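Long-range contacts in alkylpurine DNA glycosylase AlkC (Pseudomonas fluorescens, PDB 5VHV), which removes alkylated purine bases from DNA as a non-base-flipping glycosylase, the opening step of base excision repair: residues I265-R270 with Q326-M331; Y295-G300 with K335-R340. All coordinates share one frame; numbering follows the deposited sequence.

Both contacts join loops at one end of the same C-terminal beta-sheet, consistent with the immunoglobulin-like domain of AlkC, and their centres lie about 13 Å apart. Interaction 1 is a surface contact: the turn leaving strand 253-265 pairs with the end of strand 319-327, through backbone bonds, an arginine-histidine stack and a small apolar patch. Interaction 2 is partly buried and holds the loop after strand 285-294 against the segment entering strand 339-347; here water bridges and a tyrosine ring replace strand pairing, and Lys-297 NZ, the backbone N of Ser-298 and Tyr-337 OH donate hydrogen bonds to DNA phosphates. The two contacts meet through Asp-330 of interaction 1 and the backbone of His-336 of interaction 2.

Interaction 1. Residues I265-R270 with Q326-M331. With nucleotides of chain D.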
# COMPACT_ATOMS: atom_id res chain seq x y z
N ILE A 265 -13.37 24.06 -19.02
CA ILE A 265 -12.59 23.08 -19.75
C ILE A 265 -13.50 21.99 -20.31
O ILE A 265 -14.58 21.73 -19.79
CB ILE A 265 -11.47 22.42 -18.90
CG1 ILE A 265 -12.06 21.76 -17.65
CG2 ILE A 265 -10.40 23.42 -18.55
CD1 ILE A 265 -11.15 20.64 -17.11
N ASN A 266 -13.03 21.36 -21.38
CA ASN A 266 -13.54 20.06 -21.79
C ASN A 266 -12.76 18.96 -21.10
O ASN A 266 -11.59 19.13 -20.74
CB ASN A 266 -13.44 19.88 -23.31
CG ASN A 266 -14.18 20.93 -24.07
OD1 ASN A 266 -15.32 21.24 -23.75
ND2 ASN A 266 -13.54 21.50 -25.07
N LEU A 267 -13.41 17.82 -20.92
CA LEU A 267 -12.73 16.65 -20.41
C LEU A 267 -11.52 16.35 -21.29
O LEU A 267 -11.60 16.39 -22.52
CB LEU A 267 -13.70 15.48 -20.38
CG LEU A 267 -13.44 14.29 -19.45
CD1 LEU A 267 -13.13 14.73 -18.04
CD2 LEU A 267 -14.66 13.37 -19.45
N GLY A 268 -10.39 16.07 -20.64
CA GLY A 268 -9.13 15.85 -21.31
C GLY A 268 -8.16 17.00 -21.19
O GLY A 268 -6.96 16.80 -21.46
N GLU A 269 -8.62 18.19 -20.82
CA GLU A 269 -7.76 19.36 -20.70
C GLU A 269 -7.13 19.42 -19.31
O GLU A 269 -7.46 18.65 -18.40
CB GLU A 269 -8.55 20.64 -20.96
CG GLU A 269 -9.03 20.85 -22.38
CD GLU A 269 -9.83 22.18 -22.50
OE1 GLU A 269 -11.02 22.13 -22.83
OE2 GLU A 269 -9.27 23.25 -22.19
N ARG A 270 -6.21 20.36 -19.14
CA ARG A 270 -5.57 20.64 -17.86
C ARG A 270 -6.15 21.88 -17.22
O ARG A 270 -6.48 22.85 -17.89
CB ARG A 270 -4.06 20.87 -18.03
CG ARG A 270 -3.19 19.61 -18.05
CD ARG A 270 -3.20 18.91 -19.38
NE ARG A 270 -2.20 17.83 -19.45
CZ ARG A 270 -2.21 16.89 -20.38
NH1 ARG A 270 -3.13 16.90 -21.33
NH2 ARG A 270 -1.29 15.94 -20.37
N GLN A 326 -3.14 20.15 -13.27
CA GLN A 326 -3.79 18.85 -13.10
C GLN A 326 -4.53 18.48 -14.37
O GLN A 326 -5.24 19.30 -14.94
CB GLN A 326 -4.74 18.84 -11.90
CG GLN A 326 -5.16 17.44 -11.47
CD GLN A 326 -6.09 17.43 -10.28
OE1 GLN A 326 -5.96 18.25 -9.36
NE2 GLN A 326 -7.07 16.53 -10.30
N HIS A 327 -4.33 17.25 -14.81
CA HIS A 327 -4.89 16.76 -16.07
C HIS A 327 -6.23 16.10 -15.77
O HIS A 327 -6.28 15.04 -15.14
CB HIS A 327 -3.90 15.80 -16.71
CG HIS A 327 -4.36 15.19 -18.00
ND1 HIS A 327 -3.76 14.07 -18.53
CD2 HIS A 327 -5.34 15.54 -18.87
CE1 HIS A 327 -4.35 13.75 -19.67
NE2 HIS A 327 -5.32 14.62 -19.90
N ILE A 328 -7.32 16.74 -16.18
CA ILE A 328 -8.67 16.27 -15.86
C ILE A 328 -9.17 15.43 -17.03
O ILE A 328 -9.57 15.96 -18.07
CB ILE A 328 -9.63 17.43 -15.57
CG1 ILE A 328 -9.05 18.40 -14.53
CG2 ILE A 328 -10.97 16.88 -15.10
CD1 ILE A 328 -8.81 17.80 -13.15
N ARG A 329 -9.17 14.12 -16.85
CA ARG A 329 -9.59 13.20 -17.90
C ARG A 329 -10.12 11.94 -17.23
O ARG A 329 -9.71 11.60 -16.12
CB ARG A 329 -8.43 12.89 -18.85
CG ARG A 329 -7.45 11.82 -18.39
CD ARG A 329 -6.59 12.28 -17.23
NE ARG A 329 -5.54 11.31 -16.93
CZ ARG A 329 -4.68 11.42 -15.93
NH1 ARG A 329 -4.71 12.48 -15.11
NH2 ARG A 329 -3.77 10.46 -15.73
N ASP A 330 -11.04 11.26 -17.89
CA ASP A 330 -11.56 10.02 -17.34
C ASP A 330 -10.46 8.97 -17.22
O ASP A 330 -9.60 8.84 -18.09
CB ASP A 330 -12.72 9.50 -18.18
CG ASP A 330 -14.04 10.18 -17.83
OD1 ASP A 330 -14.10 10.92 -16.83
OD2 ASP A 330 -15.00 9.99 -18.58
N MET A 331 -10.52 8.25 -16.12
CA MET A 331 -9.48 7.34 -15.66
C MET A 331 -10.17 6.12 -15.10
O MET A 331 -11.32 6.20 -14.66
CB MET A 331 -8.64 7.98 -14.55
CG MET A 331 -7.74 9.02 -15.06
SD MET A 331 -6.82 9.74 -13.74
CE MET A 331 -7.96 10.86 -12.99
P DC D 5 -5.97 5.44 -13.78
OP1 DC D 5 -6.20 5.55 -15.22
OP2 DC D 5 -7.04 5.33 -12.78
O5' DC D 5 -5.28 4.02 -13.47
C5' DC D 5 -4.14 3.63 -14.21
C4' DC D 5 -3.52 2.39 -13.56
O4' DC D 5 -2.95 2.77 -12.29
C3' DC D 5 -4.53 1.26 -13.23
O3' DC D 5 -4.25 0.14 -14.02
C2' DC D 5 -4.32 0.97 -11.74
C1' DC D 5 -2.96 1.61 -11.49
N1 DC D 5 -2.69 2.01 -10.10
C2 DC D 5 -1.47 1.62 -9.52
O2 DC D 5 -0.65 0.94 -10.21
N3 DC D 5 -1.21 1.98 -8.24
C4 DC D 5 -2.11 2.72 -7.57
N4 DC D 5 -1.82 3.06 -6.29
C5 DC D 5 -3.35 3.12 -8.15
C6 DC D 5 -3.59 2.75 -9.41
P DA D 4 -5.05 10.07 -9.00
OP1 DA D 4 -5.99 10.93 -9.74
OP2 DA D 4 -5.39 9.38 -7.75
O5' DA D 4 -4.48 8.96 -9.97
C5' DA D 4 -4.01 9.34 -11.25
C4' DA D 4 -3.68 8.12 -12.10
O4' DA D 4 -2.47 7.48 -11.62
C3' DA D 4 -4.74 7.04 -12.11
O3' DA D 4 -4.84 6.49 -13.42
C2' DA D 4 -4.25 6.04 -11.07
C1' DA D 4 -2.73 6.14 -11.24
N9 DA D 4 -1.93 5.90 -10.04
C8 DA D 4 -2.16 6.41 -8.81
N7 DA D 4 -1.24 6.09 -7.94
C5 DA D 4 -0.32 5.37 -8.67
C6 DA D 4 0.88 4.75 -8.30
N6 DA D 4 1.35 4.82 -7.06
N1 DA D 4 1.57 4.10 -9.25
C2 DA D 4 1.08 4.08 -10.51
N3 DA D 4 -0.06 4.61 -10.97
C4 DA D 4 -0.71 5.25 -9.97
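Arg-270 lays its guanidinium flat on the imidazole of His-327, the planes 5° apart and the centres separated by 3.6 Å. The arginine chain bends at chi2 (80°), which sets CD against the His-327 ring, while NH1 ends over its rim. On the opposite face Arg-329 CD sits over the ring centre, 3.5 Å above the plane, and farther along that chain NH1 donates in the guanidinium plane to His-327 O (3.0 Å). His-327 ND1 lies over one face of the Arg-329 guanidinium and Met-331 SD over the centre of the opposite one; the sulfur also packs on the sugar of DA4 of chain D.

Beside the stack, the backbones pair. Arg-270 and His-327 form an antiparallel non-hydrogen-bonded pair, followed by two hydrogen bonds, Ile-328 N donating to Glu-269 O (2.9 Å) and Gly-268 N to Ile-328 O (2.7 Å). Gly-268 is the third residue of a type II turn, where a positive phi (105°) suits glycine. Glu-269 OE1 accepts from Asn-266 N across the same turn.

Ile-265, Leu-267 and Ile-328 add branched aliphatics. The side chains of Ile-265 and Ile-328 cross at about a right angle, CD1 of the first 3.9 Å from CB of the second. Leu-267 CD2 lies 3.5 Å from OD2 of Asp-330, whose OD1 is engaged by His-336 N. With arginine side chains on both faces of its ring, His-327 would probably favour the neutral form.

Interaction 2. Residues Y295-G300 with K335-R340; sequences YVKSTG and KHYPGR. With nucleotides of chain C.
Lys-335 turns its carbonyl O toward the ammonium of Lys-297, 3.5 Å from NZ in a weak hydrogen bond. Water 3 reinforces it by accepting from NZ and donating to that O, and water 4 accepts from both NZ and Lys-335 N. The side chain of Lys-297 starts away from this segment, but bends at chi2 and chi3 (both -55°) curl it back, and NZ also donates to OP2 of DC4 of chain C at 2.8 Å. A long, flexible cation suits this meeting of carbonyl, waters and phosphate.

Next, His-336 offers CD2 to Tyr-295 CE1 at 3.7 Å, the two rings inclined at 62°. Water 1 bridges His-336 NE2 and Tyr-295 OH, joining two rings that each carry a polar atom able to hold the water.

The loops lie at one end of the C-terminal beta domain, consistent with the immunoglobulin-like domain of AlkC, where they grip the backbone of the DNA. Ser-298 N lies over the centre of the Tyr-337 ring, 3.4 Å above the plane. The same N donates to DT3 OP1 of chain C at 2.9 Å. Tyr-337 OH donates to OP2 of that phosphate at 2.6 Å. An alanine in place of this tyrosine lacks the ring and hydroxyl, so OP2 would lose its phenol donor and the loop at Ser-298 would probably be freer to shift away from the phosphate. Water 2 joins Tyr-337 N to Val-296 O.

Pro-338 presents its carbonyl O to Val-296 CG1, which also packs 3.9 Å from Tyr-337 CB. At Gly-339, a CB would be jammed against the preceding carbonyl and would also come close to Val-296 CG2, so glycine fits. Arg-340 contributes backbone, its O lying 3.4 Å from Val-296 CG2.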
# COMPACT_ATOMS: atom_id res chain seq x y z
N TYR A 295 -15.47 17.08 -6.44
CA TYR A 295 -15.88 16.56 -7.74
C TYR A 295 -17.40 16.41 -7.86
O TYR A 295 -18.07 15.95 -6.92
CB TYR A 295 -15.23 15.22 -7.97
CG TYR A 295 -13.76 15.27 -8.32
CD1 TYR A 295 -13.35 15.50 -9.63
CD2 TYR A 295 -12.80 15.06 -7.35
CE1 TYR A 295 -12.00 15.51 -9.96
CE2 TYR A 295 -11.44 15.08 -7.66
CZ TYR A 295 -11.06 15.30 -8.96
OH TYR A 295 -9.73 15.28 -9.26
N VAL A 296 -17.94 16.73 -9.04
CA VAL A 296 -19.30 16.33 -9.37
C VAL A 296 -19.32 14.85 -9.69
O VAL A 296 -18.50 14.36 -10.49
CB VAL A 296 -19.83 17.14 -10.57
CG1 VAL A 296 -21.28 16.74 -10.91
CG2 VAL A 296 -19.71 18.65 -10.31
N LYS A 297 -20.26 14.11 -9.11
CA LYS A 297 -20.40 12.69 -9.35
C LYS A 297 -21.70 12.41 -10.09
O LYS A 297 -22.50 13.32 -10.38
CB LYS A 297 -20.31 11.89 -8.04
CG LYS A 297 -19.08 12.18 -7.18
CD LYS A 297 -17.74 12.00 -7.93
CE LYS A 297 -17.58 10.62 -8.56
NZ LYS A 297 -16.15 10.37 -8.98
N SER A 298 -21.93 11.13 -10.38
CA SER A 298 -23.12 10.73 -11.12
C SER A 298 -24.38 11.25 -10.42
O SER A 298 -25.33 11.69 -11.07
CB SER A 298 -23.19 9.21 -11.25
OG SER A 298 -24.32 8.83 -12.02
N THR A 299 -24.41 11.14 -9.11
CA THR A 299 -25.41 11.81 -8.31
C THR A 299 -24.64 12.59 -7.26
O THR A 299 -23.70 12.06 -6.65
CB THR A 299 -26.39 10.83 -7.65
OG1 THR A 299 -25.83 10.35 -6.43
CG2 THR A 299 -26.69 9.65 -8.58
N GLY A 300 -24.99 13.87 -7.10
CA GLY A 300 -24.36 14.68 -6.07
C GLY A 300 -22.88 14.93 -6.31
O GLY A 300 -22.40 15.07 -7.44
N LYS A 335 -14.27 8.57 -12.91
CA LYS A 335 -15.07 9.14 -13.98
C LYS A 335 -15.54 10.53 -13.57
O LYS A 335 -15.80 10.79 -12.39
CB LYS A 335 -16.28 8.24 -14.28
CG LYS A 335 -17.16 8.73 -15.42
CD LYS A 335 -18.15 7.64 -15.86
CE LYS A 335 -19.31 8.20 -16.66
NZ LYS A 335 -18.93 8.71 -18.00
N HIS A 336 -15.65 11.42 -14.55
CA HIS A 336 -16.02 12.80 -14.30
C HIS A 336 -17.39 13.10 -14.89
O HIS A 336 -17.87 12.45 -15.82
CB HIS A 336 -14.99 13.78 -14.87
CG HIS A 336 -13.61 13.58 -14.32
ND1 HIS A 336 -12.80 12.53 -14.72
CD2 HIS A 336 -12.92 14.23 -13.35
CE1 HIS A 336 -11.67 12.57 -14.04
NE2 HIS A 336 -11.71 13.59 -13.21
N TYR A 337 -18.01 14.13 -14.31
CA TYR A 337 -19.36 14.53 -14.66
C TYR A 337 -19.40 16.05 -14.78
O TYR A 337 -18.69 16.75 -14.05
CB TYR A 337 -20.33 14.06 -13.58
CG TYR A 337 -20.29 12.55 -13.45
CD1 TYR A 337 -19.33 11.93 -12.67
CD2 TYR A 337 -21.19 11.76 -14.14
CE1 TYR A 337 -19.28 10.54 -12.56
CE2 TYR A 337 -21.16 10.38 -14.04
CZ TYR A 337 -20.20 9.78 -13.25
OH TYR A 337 -20.16 8.40 -13.14
N PRO A 338 -20.20 16.58 -15.71
CA PRO A 338 -20.13 18.01 -16.00
C PRO A 338 -20.69 18.86 -14.88
O PRO A 338 -21.58 18.45 -14.14
CB PRO A 338 -20.98 18.15 -17.26
CG PRO A 338 -21.93 16.99 -17.20
CD PRO A 338 -21.14 15.87 -16.60
N GLY A 339 -20.15 20.07 -14.76
CA GLY A 339 -20.66 21.07 -13.85
C GLY A 339 -19.54 21.79 -13.12
O GLY A 339 -18.36 21.68 -13.45
N ARG A 340 -19.96 22.52 -12.10
CA ARG A 340 -19.07 23.37 -11.31
C ARG A 340 -18.24 22.52 -10.37
O ARG A 340 -18.79 21.79 -9.53
CB ARG A 340 -19.90 24.40 -10.54
CG ARG A 340 -19.11 25.24 -9.51
CD ARG A 340 -20.07 26.14 -8.69
NE ARG A 340 -20.78 27.04 -9.59
CZ ARG A 340 -22.06 27.37 -9.49
NH1 ARG A 340 -22.83 26.89 -8.51
NH2 ARG A 340 -22.57 28.19 -10.40
P DT C 3 -19.62 7.62 -9.90
OP1 DT C 3 -20.37 8.86 -9.58
OP2 DT C 3 -18.79 7.48 -11.10
O5' DT C 3 -18.69 7.17 -8.70
C5' DT C 3 -19.19 7.26 -7.40
C4' DT C 3 -18.22 6.67 -6.40
O4' DT C 3 -18.08 5.26 -6.62
C3' DT C 3 -16.80 7.22 -6.47
O3' DT C 3 -16.64 8.24 -5.51
C2' DT C 3 -15.90 5.99 -6.20
C1' DT C 3 -16.91 4.87 -5.96
N1 DT C 3 -16.53 3.52 -6.47
C2 DT C 3 -16.26 2.51 -5.57
O2 DT C 3 -16.24 2.69 -4.36
N3 DT C 3 -15.99 1.29 -6.13
C4 DT C 3 -15.97 0.98 -7.47
O4 DT C 3 -15.71 -0.15 -7.87
C5 DT C 3 -16.29 2.08 -8.37
C7 DT C 3 -16.30 1.87 -9.84
C6 DT C 3 -16.56 3.28 -7.83
P DC C 4 -15.32 9.15 -5.48
OP1 DC C 4 -15.74 10.30 -4.64
OP2 DC C 4 -14.74 9.34 -6.83
O5' DC C 4 -14.31 8.29 -4.62
C5' DC C 4 -14.61 8.04 -3.24
C4' DC C 4 -13.63 7.05 -2.66
O4' DC C 4 -13.82 5.75 -3.27
C3' DC C 4 -12.17 7.43 -2.90
O3' DC C 4 -11.57 7.76 -1.66
C2' DC C 4 -11.54 6.19 -3.55
C1' DC C 4 -12.57 5.11 -3.30
N1 DC C 4 -12.61 4.03 -4.34
C2 DC C 4 -12.47 2.71 -3.95
O2 DC C 4 -12.31 2.45 -2.75
N3 DC C 4 -12.53 1.73 -4.88
C4 DC C 4 -12.70 2.04 -6.16
N4 DC C 4 -12.73 1.03 -7.04
C5 DC C 4 -12.86 3.40 -6.60
C6 DC C 4 -12.80 4.36 -5.66
O HOH W 1 -9.48 14.00 -11.65
O HOH W 2 -16.42 15.00 -11.92
O HOH W 3 -15.25 12.68 -10.60
O HOH W 4 -16.03 8.03 -10.52